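Local atomic coordinates of enoyl-CoA hydratase/isomerase (Shewanella pealeana, PDB entry 4KPK), a protein that probably acts on acyl-CoA thioesters as an isomerase or hydratase of the crotonase-like family. Residues Leu38-Cys43 against Glu65-Glu70; Gln51-Arg56 against Leu88-Gly93; Gln73-Phe78 against Ser128-Phe133; Lys94-Gly99 against Leu140-Ala145; Ser156-Ala161 against Ile214-Asn219. All coordinates share one frame; numbering follows the deposited sequence.

Contact 1. Residues Leu38-Cys43 against Glu65-Glu70; sequences LHYLSC and EVMISE. With EDO (1,2-ethanediol), chain B.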
# COMPACT_ATOMS: atom_id res chain seq x y z
N LEU A 38 14.68 -6.29 35.87
CA LEU A 38 13.43 -5.76 35.27
C LEU A 38 12.17 -6.16 36.05
O LEU A 38 12.01 -7.33 36.40
CB LEU A 38 13.26 -6.27 33.82
CG LEU A 38 14.44 -5.88 32.93
CD1 LEU A 38 14.45 -6.54 31.55
CD2 LEU A 38 14.50 -4.36 32.85
N HIS A 39 11.26 -5.20 36.21
CA HIS A 39 10.05 -5.36 37.02
C HIS A 39 8.95 -6.04 36.21
O HIS A 39 8.23 -6.85 36.75
CB HIS A 39 9.52 -3.98 37.51
CG HIS A 39 10.53 -3.16 38.27
ND1 HIS A 39 10.82 -3.38 39.61
CD2 HIS A 39 11.33 -2.12 37.89
CE1 HIS A 39 11.74 -2.51 40.01
NE2 HIS A 39 12.07 -1.74 38.99
N TYR A 40 8.84 -5.64 34.94
CA TYR A 40 7.74 -5.94 34.06
C TYR A 40 8.05 -6.85 32.91
O TYR A 40 7.11 -7.42 32.26
CB TYR A 40 7.20 -4.67 33.45
CG TYR A 40 6.56 -3.71 34.40
CD1 TYR A 40 6.23 -4.04 35.72
CD2 TYR A 40 6.21 -2.47 33.95
CE1 TYR A 40 5.60 -3.12 36.56
CE2 TYR A 40 5.57 -1.58 34.77
CZ TYR A 40 5.28 -1.89 36.05
OH TYR A 40 4.65 -0.92 36.78
N LEU A 41 9.33 -7.04 32.65
CA LEU A 41 9.77 -7.89 31.55
C LEU A 41 10.62 -9.05 32.07
O LEU A 41 11.21 -8.95 33.13
CB LEU A 41 10.62 -7.07 30.57
CG LEU A 41 9.97 -5.87 29.91
CD1 LEU A 41 10.98 -5.03 29.09
CD2 LEU A 41 8.83 -6.37 29.04
N SER A 42 10.67 -10.13 31.27
CA SER A 42 11.75 -11.13 31.31
C SER A 42 12.55 -11.01 30.07
O SER A 42 12.06 -10.56 29.01
CB SER A 42 11.23 -12.60 31.27
OG SER A 42 10.38 -12.88 32.34
N CYS A 43 13.76 -11.53 30.13
CA CYS A 43 14.54 -11.61 28.93
C CYS A 43 15.48 -12.76 29.05
O CYS A 43 16.01 -13.01 30.12
CB CYS A 43 15.27 -10.26 28.68
SG CYS A 43 16.30 -9.67 30.01
N GLU A 65 5.00 4.01 32.06
CA GLU A 65 6.36 4.58 31.83
C GLU A 65 7.51 3.59 32.12
O GLU A 65 8.57 3.55 31.48
CB GLU A 65 6.51 5.91 32.62
CG GLU A 65 6.70 5.80 34.12
CD GLU A 65 5.50 5.35 35.01
OE1 GLU A 65 4.38 4.96 34.58
OE2 GLU A 65 5.72 5.37 36.22
N VAL A 66 7.29 2.77 33.10
CA VAL A 66 8.25 1.78 33.46
C VAL A 66 8.36 0.69 32.37
O VAL A 66 9.45 0.40 31.95
CB VAL A 66 7.89 1.18 34.86
CG1 VAL A 66 8.74 -0.05 35.16
CG2 VAL A 66 8.05 2.24 35.96
N MSE A 67 7.25 0.08 31.94
CA MSE A 67 7.23 -0.87 30.81
C MSE A 67 7.93 -0.31 29.60
O MSE A 67 8.72 -0.99 29.00
CB MSE A 67 5.82 -1.16 30.38
CG MSE A 67 5.69 -2.07 29.16
SE MSE A 67 5.32 -3.90 29.82
CE MSE A 67 3.51 -3.63 30.46
N ILE A 68 7.58 0.92 29.24
CA ILE A 68 8.17 1.61 28.08
C ILE A 68 9.68 1.60 28.26
O ILE A 68 10.41 1.15 27.38
CB ILE A 68 7.68 3.08 27.93
CG1 ILE A 68 6.17 3.19 27.66
CG2 ILE A 68 8.45 3.82 26.86
CD1 ILE A 68 5.65 2.16 26.72
N SER A 69 10.13 2.01 29.43
CA SER A 69 11.57 2.19 29.65
C SER A 69 12.31 0.87 29.70
O SER A 69 13.42 0.70 29.15
CB SER A 69 11.84 3.02 30.91
OG SER A 69 13.07 2.63 31.49
N GLU A 70 11.68 -0.11 30.36
CA GLU A 70 12.27 -1.43 30.39
C GLU A 70 12.42 -2.01 28.98
O GLU A 70 13.40 -2.65 28.67
CB GLU A 70 11.44 -2.33 31.31
CG GLU A 70 11.54 -1.89 32.76
CD GLU A 70 11.14 -2.93 33.77
OE1 GLU A 70 10.44 -3.92 33.43
OE2 GLU A 70 11.52 -2.75 34.93
C1 EDO B . 11.10 -10.26 35.68
O1 EDO B . 12.04 -9.28 35.26
C2 EDO B . 11.37 -11.44 34.76
O2 EDO B . 11.35 -12.66 35.47

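Contact 2. Residues Gln51-Arg56 against Leu88-Gly93; sequences QMVLDR and LLKANG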
# COMPACT_ATOMS: atom_id res chain seq x y z
N GLN A 51 14.84 -13.27 23.67
CA GLN A 51 13.44 -13.07 23.88
C GLN A 51 13.24 -11.96 24.83
O GLN A 51 13.92 -11.91 25.84
CB GLN A 51 12.78 -14.34 24.48
CG GLN A 51 13.10 -15.57 23.68
CD GLN A 51 12.25 -16.77 24.11
OE1 GLN A 51 11.15 -16.60 24.61
NE2 GLN A 51 12.78 -17.95 23.94
N MSE A 52 12.22 -11.16 24.53
CA MSE A 52 11.72 -10.09 25.39
C MSE A 52 10.28 -10.46 25.65
O MSE A 52 9.49 -10.61 24.71
CB MSE A 52 11.77 -8.71 24.72
CG MSE A 52 11.24 -7.61 25.65
SE MSE A 52 11.48 -5.91 24.65
CE MSE A 52 13.20 -5.05 24.51
N VAL A 53 9.96 -10.58 26.94
CA VAL A 53 8.71 -11.15 27.36
C VAL A 53 7.95 -10.21 28.32
O VAL A 53 8.43 -9.92 29.41
CB VAL A 53 8.88 -12.53 28.01
CG1 VAL A 53 7.50 -13.12 28.38
CG2 VAL A 53 9.63 -13.49 27.09
N LEU A 54 6.71 -9.86 27.94
CA LEU A 54 5.83 -9.03 28.74
C LEU A 54 5.33 -9.95 29.81
O LEU A 54 4.68 -11.07 29.55
CB LEU A 54 4.70 -8.38 27.95
CG LEU A 54 5.10 -7.23 27.02
CD1 LEU A 54 6.18 -7.67 26.06
CD2 LEU A 54 3.92 -6.65 26.23
N ASP A 55 5.72 -9.53 31.00
CA ASP A 55 5.64 -10.37 32.22
C ASP A 55 4.98 -9.61 33.35
O ASP A 55 5.37 -9.66 34.49
CB ASP A 55 7.06 -10.86 32.66
CG ASP A 55 6.99 -11.96 33.72
OD1 ASP A 55 6.08 -12.85 33.63
OD2 ASP A 55 7.83 -11.94 34.65
N ARG A 56 3.92 -8.91 33.02
CA ARG A 56 3.12 -8.25 34.01
C ARG A 56 1.67 -8.73 33.89
O ARG A 56 0.75 -7.92 33.88
CB ARG A 56 3.21 -6.74 33.75
CG ARG A 56 2.82 -5.89 34.91
CD ARG A 56 2.71 -4.45 34.44
NE ARG A 56 2.19 -3.68 35.52
CZ ARG A 56 1.56 -2.51 35.40
NH1 ARG A 56 1.32 -1.91 34.22
NH2 ARG A 56 1.12 -1.94 36.51
N LEU A 88 12.85 -12.22 19.54
CA LEU A 88 11.49 -12.67 19.62
C LEU A 88 10.78 -11.88 20.74
O LEU A 88 11.28 -11.82 21.88
CB LEU A 88 11.53 -14.19 19.92
CG LEU A 88 10.31 -15.00 19.56
CD1 LEU A 88 10.47 -16.50 19.86
CD2 LEU A 88 9.15 -14.47 20.35
N LEU A 89 9.65 -11.24 20.42
CA LEU A 89 8.78 -10.61 21.43
C LEU A 89 7.52 -11.44 21.68
O LEU A 89 6.82 -11.80 20.73
CB LEU A 89 8.28 -9.23 21.03
CG LEU A 89 9.22 -8.06 20.82
CD1 LEU A 89 10.12 -8.32 19.58
CD2 LEU A 89 8.38 -6.79 20.64
N LYS A 90 7.20 -11.65 22.96
CA LYS A 90 6.09 -12.52 23.42
C LYS A 90 5.59 -11.90 24.71
O LYS A 90 6.22 -10.96 25.23
CB LYS A 90 6.59 -13.86 23.88
CG LYS A 90 7.22 -14.73 22.89
CD LYS A 90 8.27 -15.64 23.54
CE LYS A 90 7.78 -16.33 24.79
NZ LYS A 90 8.56 -17.59 25.02
N ALA A 91 4.57 -12.49 25.28
CA ALA A 91 3.97 -12.03 26.54
C ALA A 91 3.38 -13.22 27.32
O ALA A 91 2.89 -14.17 26.69
CB ALA A 91 2.86 -11.06 26.23
N ASN A 92 3.42 -13.16 28.65
CA ASN A 92 2.81 -14.15 29.50
C ASN A 92 1.37 -13.76 29.77
O ASN A 92 0.98 -12.59 29.65
CB ASN A 92 3.57 -14.36 30.81
CG ASN A 92 5.01 -14.78 30.58
OD1 ASN A 92 5.33 -15.48 29.61
ND2 ASN A 92 5.90 -14.29 31.41
N GLY A 93 0.58 -14.80 30.08
CA GLY A 93 -0.85 -14.63 30.45
C GLY A 93 -1.72 -14.77 29.24
O GLY A 93 -1.24 -15.13 28.17

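Contact 3. Residues Gln73-Phe78 against Ser128-Phe133; sequences QVLEHF and SMLDKF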
# COMPACT_ATOMS: atom_id res chain seq x y z
N GLN A 73 15.49 -0.55 27.36
CA GLN A 73 16.67 -1.17 27.89
C GLN A 73 16.96 -2.57 27.31
O GLN A 73 18.11 -2.89 27.00
CB GLN A 73 16.55 -1.33 29.41
CG GLN A 73 16.70 -0.06 30.21
CD GLN A 73 16.49 -0.31 31.68
OE1 GLN A 73 17.16 -1.17 32.28
NE2 GLN A 73 15.53 0.40 32.28
N VAL A 74 15.92 -3.42 27.19
CA VAL A 74 16.11 -4.74 26.64
C VAL A 74 16.52 -4.69 25.15
O VAL A 74 17.39 -5.47 24.68
CB VAL A 74 14.85 -5.57 26.82
CG1 VAL A 74 14.99 -6.91 26.08
CG2 VAL A 74 14.56 -5.83 28.29
N LEU A 75 15.91 -3.78 24.41
CA LEU A 75 16.30 -3.55 23.04
C LEU A 75 17.74 -3.11 22.94
O LEU A 75 18.48 -3.66 22.13
CB LEU A 75 15.42 -2.50 22.34
CG LEU A 75 13.96 -2.86 22.03
CD1 LEU A 75 13.34 -1.75 21.19
CD2 LEU A 75 13.89 -4.20 21.31
N GLU A 76 18.15 -2.12 23.75
CA GLU A 76 19.56 -1.65 23.66
C GLU A 76 20.46 -2.81 24.08
O GLU A 76 21.45 -3.07 23.43
CB GLU A 76 19.81 -0.39 24.47
CG GLU A 76 21.28 -0.22 24.89
CD GLU A 76 22.32 -0.02 23.76
OE1 GLU A 76 22.26 -0.65 22.65
OE2 GLU A 76 23.28 0.77 24.01
N HIS A 77 20.07 -3.57 25.10
CA HIS A 77 20.85 -4.74 25.47
C HIS A 77 21.10 -5.73 24.32
O HIS A 77 22.23 -6.12 24.06
CB HIS A 77 20.18 -5.44 26.62
CG HIS A 77 20.85 -6.69 27.04
ND1 HIS A 77 22.06 -6.69 27.69
CD2 HIS A 77 20.47 -7.99 26.91
CE1 HIS A 77 22.41 -7.94 27.94
NE2 HIS A 77 21.47 -8.74 27.46
N PHE A 78 20.07 -6.09 23.58
CA PHE A 78 20.22 -7.14 22.56
C PHE A 78 20.81 -6.61 21.23
O PHE A 78 21.44 -7.35 20.47
CB PHE A 78 18.90 -7.89 22.34
CG PHE A 78 18.56 -8.89 23.45
CD1 PHE A 78 19.46 -9.88 23.83
CD2 PHE A 78 17.30 -8.88 24.09
CE1 PHE A 78 19.16 -10.79 24.82
CE2 PHE A 78 16.98 -9.83 25.07
CZ PHE A 78 17.92 -10.77 25.45
N SER A 128 10.67 3.55 17.34
CA SER A 128 11.72 3.75 16.37
C SER A 128 12.86 2.73 16.49
O SER A 128 13.25 2.11 15.48
CB SER A 128 12.28 5.18 16.46
OG SER A 128 13.14 5.40 15.36
N MSE A 129 13.38 2.55 17.70
CA MSE A 129 14.42 1.57 17.92
C MSE A 129 13.98 0.16 17.58
O MSE A 129 14.80 -0.64 17.10
CB MSE A 129 14.86 1.43 19.38
CG MSE A 129 15.52 2.70 19.93
SE MSE A 129 16.17 2.40 21.78
CE MSE A 129 16.27 0.45 21.78
N LEU A 130 12.75 -0.20 17.87
CA LEU A 130 12.27 -1.52 17.43
C LEU A 130 12.18 -1.63 15.94
O LEU A 130 12.70 -2.56 15.33
CB LEU A 130 10.89 -1.81 18.03
CG LEU A 130 10.28 -3.17 17.63
CD1 LEU A 130 11.19 -4.33 17.98
CD2 LEU A 130 8.90 -3.32 18.26
N ASP A 131 11.54 -0.66 15.33
CA ASP A 131 11.37 -0.68 13.90
C ASP A 131 12.73 -0.77 13.13
O ASP A 131 12.84 -1.45 12.07
CB ASP A 131 10.58 0.55 13.49
CG ASP A 131 10.22 0.54 12.06
OD1 ASP A 131 9.82 -0.55 11.64
OD2 ASP A 131 10.37 1.59 11.35
N LYS A 132 13.77 -0.14 13.71
CA LYS A 132 15.11 -0.04 13.09
C LYS A 132 16.03 -1.14 13.62
O LYS A 132 17.12 -1.28 13.15
CB LYS A 132 15.74 1.36 13.40
CG LYS A 132 15.60 2.45 12.35
CD LYS A 132 14.25 2.45 11.73
CE LYS A 132 13.93 3.73 10.97
NZ LYS A 132 12.43 3.97 11.11
N PHE A 133 15.57 -1.98 14.55
CA PHE A 133 16.43 -3.01 15.14
C PHE A 133 17.11 -3.79 14.02
O PHE A 133 16.41 -4.22 13.11
CB PHE A 133 15.59 -3.96 15.99
CG PHE A 133 16.37 -4.73 17.01
CD1 PHE A 133 16.76 -4.13 18.20
CD2 PHE A 133 16.67 -6.08 16.81
CE1 PHE A 133 17.45 -4.83 19.16
CE2 PHE A 133 17.38 -6.81 17.76
CZ PHE A 133 17.79 -6.19 18.93

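Contact 4. Residues Lys94-Gly99 against Leu140-Ala145; sequences KNFSAG and LVQGAA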
# COMPACT_ATOMS: atom_id res chain seq x y z
N LYS A 94 -3.00 -14.46 29.40
CA LYS A 94 -3.98 -14.64 28.33
C LYS A 94 -4.00 -13.51 27.28
O LYS A 94 -4.54 -13.70 26.20
CB LYS A 94 -5.39 -14.72 28.93
CG LYS A 94 -5.51 -15.71 30.07
CD LYS A 94 -5.61 -17.12 29.55
CE LYS A 94 -7.03 -17.39 29.07
NZ LYS A 94 -7.07 -18.53 28.12
N ASN A 95 -3.40 -12.36 27.60
CA ASN A 95 -3.49 -11.17 26.80
C ASN A 95 -2.11 -10.53 26.60
O ASN A 95 -1.33 -10.34 27.51
CB ASN A 95 -4.45 -10.16 27.47
CG ASN A 95 -5.90 -10.65 27.52
OD1 ASN A 95 -6.45 -10.83 28.60
ND2 ASN A 95 -6.51 -10.91 26.36
N PHE A 96 -1.86 -10.10 25.38
CA PHE A 96 -0.58 -9.55 25.01
C PHE A 96 -0.34 -8.15 25.72
O PHE A 96 0.60 -8.02 26.46
CB PHE A 96 -0.48 -9.49 23.47
CG PHE A 96 0.85 -8.99 22.98
CD1 PHE A 96 1.90 -9.87 22.77
CD2 PHE A 96 1.05 -7.61 22.75
CE1 PHE A 96 3.14 -9.43 22.33
CE2 PHE A 96 2.29 -7.14 22.32
CZ PHE A 96 3.34 -8.05 22.09
N SER A 97 -1.23 -7.18 25.53
CA SER A 97 -1.31 -5.98 26.40
C SER A 97 -2.74 -5.51 26.30
O SER A 97 -3.26 -5.38 25.19
CB SER A 97 -0.35 -4.84 25.94
OG SER A 97 -0.53 -3.63 26.74
N ALA A 98 -3.41 -5.27 27.42
CA ALA A 98 -4.68 -4.54 27.38
C ALA A 98 -4.43 -3.04 27.09
O ALA A 98 -5.35 -2.26 27.15
CB ALA A 98 -5.46 -4.70 28.68
N GLY A 99 -3.20 -2.64 26.74
CA GLY A 99 -2.97 -1.27 26.29
C GLY A 99 -2.56 -0.51 27.52
O GLY A 99 -1.77 -1.00 28.32
N LEU A 140 4.82 -12.55 18.73
CA LEU A 140 3.80 -13.59 18.96
C LEU A 140 2.67 -13.06 19.86
O LEU A 140 2.87 -12.77 21.02
CB LEU A 140 4.43 -14.79 19.64
CG LEU A 140 5.70 -15.42 19.07
CD1 LEU A 140 6.10 -16.66 19.88
CD2 LEU A 140 5.45 -15.76 17.61
N VAL A 141 1.48 -12.90 19.32
CA VAL A 141 0.43 -12.13 19.98
C VAL A 141 -0.76 -13.05 20.35
O VAL A 141 -1.36 -13.59 19.46
CB VAL A 141 -0.11 -11.01 19.08
CG1 VAL A 141 -1.20 -10.23 19.79
CG2 VAL A 141 1.00 -10.07 18.60
N GLN A 142 -1.00 -13.26 21.64
CA GLN A 142 -2.17 -14.00 22.17
C GLN A 142 -3.18 -12.99 22.71
O GLN A 142 -2.79 -11.89 23.21
CB GLN A 142 -1.73 -15.03 23.27
CG GLN A 142 -1.55 -14.52 24.70
CD GLN A 142 -0.31 -13.62 24.94
OE1 GLN A 142 0.34 -13.14 24.02
NE2 GLN A 142 -0.02 -13.35 26.21
N GLY A 143 -4.48 -13.30 22.56
CA GLY A 143 -5.57 -12.38 22.92
C GLY A 143 -5.43 -10.87 22.64
O GLY A 143 -5.03 -10.42 21.57
N ALA A 144 -5.81 -10.06 23.62
CA ALA A 144 -5.89 -8.60 23.42
C ALA A 144 -4.51 -8.03 23.20
O ALA A 144 -3.57 -8.42 23.85
CB ALA A 144 -6.55 -7.92 24.62
N ALA A 145 -4.43 -7.14 22.21
CA ALA A 145 -3.20 -6.36 21.94
C ALA A 145 -3.60 -4.96 21.63
O ALA A 145 -3.71 -4.60 20.46
CB ALA A 145 -2.47 -6.97 20.76

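Contact 5. Residues Ser156-Ala161 against Ile214-Asn219; sequences SDIAIA and IIHDIN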
# COMPACT_ATOMS: atom_id res chain seq x y z
N SER A 156 7.41 -4.83 14.09
CA SER A 156 8.09 -6.12 13.99
C SER A 156 8.13 -6.55 12.57
O SER A 156 7.31 -6.14 11.80
CB SER A 156 7.39 -7.18 14.83
OG SER A 156 7.41 -6.77 16.20
N ASP A 157 9.11 -7.37 12.20
CA ASP A 157 9.22 -7.81 10.82
C ASP A 157 8.17 -8.96 10.53
O ASP A 157 7.65 -9.07 9.40
CB ASP A 157 10.64 -8.26 10.53
CG ASP A 157 11.68 -7.10 10.67
OD1 ASP A 157 11.45 -6.00 10.12
OD2 ASP A 157 12.73 -7.31 11.33
N ILE A 158 7.92 -9.79 11.54
CA ILE A 158 6.98 -10.94 11.47
C ILE A 158 6.14 -10.92 12.73
O ILE A 158 6.68 -10.75 13.81
CB ILE A 158 7.66 -12.31 11.33
CG1 ILE A 158 8.28 -12.47 9.92
CG2 ILE A 158 6.64 -13.44 11.44
CD1 ILE A 158 9.74 -12.70 9.96
N ALA A 159 4.82 -11.06 12.54
CA ALA A 159 3.84 -11.15 13.61
C ALA A 159 2.85 -12.32 13.37
O ALA A 159 2.26 -12.53 12.25
CB ALA A 159 3.09 -9.84 13.72
N ILE A 160 2.67 -13.09 14.44
CA ILE A 160 1.76 -14.26 14.45
C ILE A 160 0.86 -14.07 15.64
O ILE A 160 1.33 -13.67 16.71
CB ILE A 160 2.58 -15.54 14.63
CG1 ILE A 160 3.71 -15.51 13.63
CG2 ILE A 160 1.71 -16.79 14.41
CD1 ILE A 160 4.77 -16.52 13.88
N ALA A 161 -0.42 -14.22 15.44
CA ALA A 161 -1.39 -14.10 16.53
C ALA A 161 -2.24 -15.41 16.67
O ALA A 161 -2.27 -16.17 15.72
CB ALA A 161 -2.29 -12.92 16.32
N ILE A 214 -1.72 -6.76 9.31
CA ILE A 214 -1.21 -6.46 10.66
C ILE A 214 -0.45 -7.70 11.20
O ILE A 214 0.60 -7.58 11.88
CB ILE A 214 -2.38 -6.03 11.59
CG1 ILE A 214 -2.89 -4.65 11.23
CG2 ILE A 214 -1.99 -6.11 13.06
CD1 ILE A 214 -1.86 -3.54 11.45
N ILE A 215 -0.97 -8.91 10.86
CA ILE A 215 -0.25 -10.12 11.20
C ILE A 215 0.02 -10.86 9.94
O ILE A 215 -0.55 -10.52 8.91
CB ILE A 215 -0.96 -10.93 12.25
CG1 ILE A 215 -2.30 -11.55 11.73
CG2 ILE A 215 -1.14 -10.08 13.49
CD1 ILE A 215 -3.20 -12.05 12.82
N HIS A 216 0.98 -11.78 10.02
CA HIS A 216 1.41 -12.66 8.91
C HIS A 216 0.82 -14.07 9.00
O HIS A 216 0.70 -14.73 8.00
CB HIS A 216 2.94 -12.74 8.86
CG HIS A 216 3.59 -11.39 8.70
ND1 HIS A 216 3.72 -10.77 7.48
CD2 HIS A 216 4.09 -10.52 9.60
CE1 HIS A 216 4.29 -9.58 7.64
NE2 HIS A 216 4.49 -9.40 8.93
N ASP A 217 0.41 -14.52 10.18
CA ASP A 217 -0.06 -15.93 10.35
C ASP A 217 -0.99 -15.98 11.57
O ASP A 217 -0.89 -15.14 12.48
CB ASP A 217 1.13 -16.88 10.60
CG ASP A 217 0.77 -18.40 10.48
OD1 ASP A 217 -0.03 -18.77 9.59
OD2 ASP A 217 1.30 -19.25 11.25
N ILE A 218 -1.90 -16.95 11.59
CA ILE A 218 -2.77 -17.20 12.71
C ILE A 218 -2.56 -18.66 13.15
O ILE A 218 -2.68 -19.59 12.35
CB ILE A 218 -4.24 -17.04 12.32
CG1 ILE A 218 -4.60 -15.60 11.85
CG2 ILE A 218 -5.15 -17.45 13.47
CD1 ILE A 218 -6.06 -15.45 11.40
N ASN A 219 -2.28 -18.85 14.43
CA ASN A 219 -2.06 -20.18 14.97
C ASN A 219 -2.23 -20.12 16.46
O ASN A 219 -1.56 -19.32 17.14
CB ASN A 219 -0.64 -20.62 14.62
CG ASN A 219 -0.43 -22.13 14.71
OD1 ASN A 219 -1.12 -22.85 15.43
ND2 ASN A 219 0.57 -22.61 13.99
O HOH W 1 6.82 -7.04 8.33

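Contact 1. Residues Leu38-Cys43 against Glu65-Glu70
Glu70 of helix 65-80 grips the backbone of His39 and Tyr40. This is a helix-to-loop contact at one border of the crotonase-like fold, made where the chain turns into strand 41-46. His39 N gives a nearly straight bond (175°) to Glu70 OE2 at 2.8 Å. Tyr40 N donates to Glu70 OE1 at 2.8 Å, meeting the syn lone pair of that oxygen. Glu70 has CG anti to its carbonyl carbon (chi1 -67°) and an extended chain beyond, which carries the carboxylate to both N-H groups. With both oxygens tied, the buried carboxylate is held against rotation. Its plane lies 11° from the His39 ring, and Glu70 OE2 sits at the ring edge, 3.0 Å from His39 CD2. Apolar contacts lie alongside. Val66 CG1 rests over one face of the Tyr40 ring in a CH-pi contact, 4.0 Å from its centroid. Met67 CB, of a selenomethionine, meets Tyr40 CD2 at 3.8 Å. Leu41 CD1 packs on Glu70 CB at 3.5 Å. Tyr40 OH is hydrogen-bonded to Asp64, and Arg56 makes a cation-pi contact with the ring. Strand 41-46 is outermost in the sheet, antiparallel to strand 49-54. Leu38 and Leu41 also touch Val74, farther along helix 65-80.

Contact 2. Residues Gln51-Arg56 against Leu88-Gly93
Gln51-Leu54 and Leu88-Ala91 pair as neighbouring parallel strands. They are the two strands of a beta-alpha-beta unit, with helix 65-80 as the crossover. The tight part is the backbone ladder. Met52 N bonds to Leu88 O at 2.9 Å, and Met52 O takes Lys90 N. Leu54 N then bonds to Lys90 O, and Leu54 O receives Asn92 N at 2.6 Å. Residue 54 thus repeats the pattern of residue 52, two residues on. The face that carries Met52, Leu54, Leu89 and Ala91 is apolar. Leu54 CB meets Ala91 CB at 3.7 Å there, while selenomethionine Met52 runs on to Met71, Val74 and Leu75 of the crossover helix. The other face is mixed: Val53 and Leu88 are buried, while Gln51 and Lys90 are partly exposed to solvent. The lysine chain bends at its third torsion (chi3 47°), which lets Lys90 NZ donate a hydrogen bond to Gln51 OE1 at 2.8 Å. Lys90 CE lies 4.1 Å from Val53 CG2, a looser contact than that of Leu54 with Ala91. Val53 CG1 touches OD1 of Asn92, just past the end of the second strand, at 3.4 Å. The last link joins two partly exposed side chains whose flat groups stand 86° apart: Asn92 ND2 donates to Asp55 OD1 at 2.7 Å, from 46° above the carboxylate plane.

Contact 3. Residues Gln73-Phe78 against Ser128-Phe133
Leu75 and Phe133 meet because their first torsions turn both side chains toward the facing segment. Leu75 has CG anti to its carbonyl carbon (chi1 -70°), and this carries CD1 over to the backbone of Leu130. Phe133 has CG anti to its own N (chi1 -159°), and its ring swings back to helix 65-80. Leu75 CD1 comes 3.7 Å from Leu130 N and 4.0 Å from Leu130 CB. The Phe133 ring arrives edge-on. Leu75 O lies in the ring plane, 3.4 Å from Phe133 CE1. Phe133 CZ reaches Phe78 CB at 4.0 Å. The modelled methyl of selenomethionine Met129 is too close to Leu75 CB, so its exact place is doubtful.

The short helix segments run 33° apart, with axes 10.4 Å from each other. Helix 65-80 is the crossover helix of the beta-alpha-beta unit, and helix 113-132 leads toward the next strand of the sheet, 137-141. Leu75, Phe78 and Phe133 all also touch Leu87 of strand 86-91. With an alanine at Phe133 the ring is gone, and a gap would probably open beside Leu75 O and Phe78 CB. On the far side of helix 113-132, Asp131 forms salt bridges with Arg187 and with Arg195 of a neighbouring subunit. Leu130 packs on Leu152 and Cys155 of helix 148-155.

Contact 4. Residues Lys94-Gly99 against Leu140-Ala145
Phe96 N is set between two carbonyls of the facing turn. It makes weak hydrogen bonds to Ala144 O at 2.8 Å and to Gln142 O at 3.0 Å. Ser97 N gives a better-aimed bond to the same Ala144 O at 3.1 Å. The Phe96 ring is placed by a CG anti to the backbone N (chi1 -177°). Val141 CG2 lies over one ring face, offset toward the rim, and Val141 CG1 touches Phe96 CB at 3.8 Å. Gln142 OE1 comes to the ring edge in its plane, 3.8 Å from Phe96 CD1, with amide and ring 84° apart. Ala145 CB stands 4.1 Å from Phe96 CD2. In crotonase relatives the loop equivalent to 94-99 carries one N-H of the oxyanion hole, and the chain after the second loop carries the other; the same is probable here. A CB on Gly143 would strike Lys94 O, so a glycine suits this place. The second shell fixes these groups. Ser97 OG accepts Gly99 N at 2.8 Å in an ST turn and is also bonded to Asn61 O. Gln142 NE2 is bonded to Gly93 O, and Asn61 ND2 to Asn95 O. Farther out, Ala149 of helix 148-155 packs on Phe96.

Contact 5. Residues Ser156-Ala161 against Ile214-Asn219
His216 lies beside the start of strand 158-161, held there by its own backbone: His216 N bonds to Ala159 O at 2.7 Å. With CG beside the backbone N (chi1 -58°), the side chain runs back along the strand. CB is 3.5 Å from Ala159 O. CG is about equally near to Ala159 N and O. CD2 touches most closely, with Ala159 N in the ring plane at 3.1 Å and Ile158 CA at 3.5 Å. CE1 is 3.8 Å from Asp157 O. NE2, at the tip, is near the same carbonyl, but the angle is poor for a hydrogen bond. It has a weak bond to Arg192 of a neighbouring subunit. An alanine in place of His216 would probably leave Ile158 and Ala159 without this cover and the arginine without its weak partner. Farther on, a short parallel pairing takes over. Ala161 N bonds to Asp217 O at 3.1 Å, and Asn219 N to Ala161 O at 3.0 Å. Ala161 CB meets Ile215 CD1 on one face, and Ile160 CG2 lies beside Asp217 CB on the other. Strand 217-218 is outermost in the sheet of this chain, next to strand 158-161. Helix 222-235 packs on Ile160, helix 206-212 on Ile215 and Ile218.

In the fold
Four contacts follow the main sheet from border to border. Contact 1 is at outer strand 41-46, contact 2 pairs strands 49-54 and 86-91, contact 4 leaves strand 137-141, and contact 5 adds 217-218 to 158-161. Centres of contacts 1 and 2, like those of 2 and 4, are 10 Å apart; 1 and 5 are 23 Å apart. Contact 3 packs two helices on each other beside the sheet and shares helix 65-80 with contact 1. Along the chain, contact 2 alternates with contacts 1 and 3, and contact 3 with contact 4, so the early part is interwoven; contact 5 comes last. Contacts 3 and 5 reach neighbouring subunits, tying this core to the three-chain assembly.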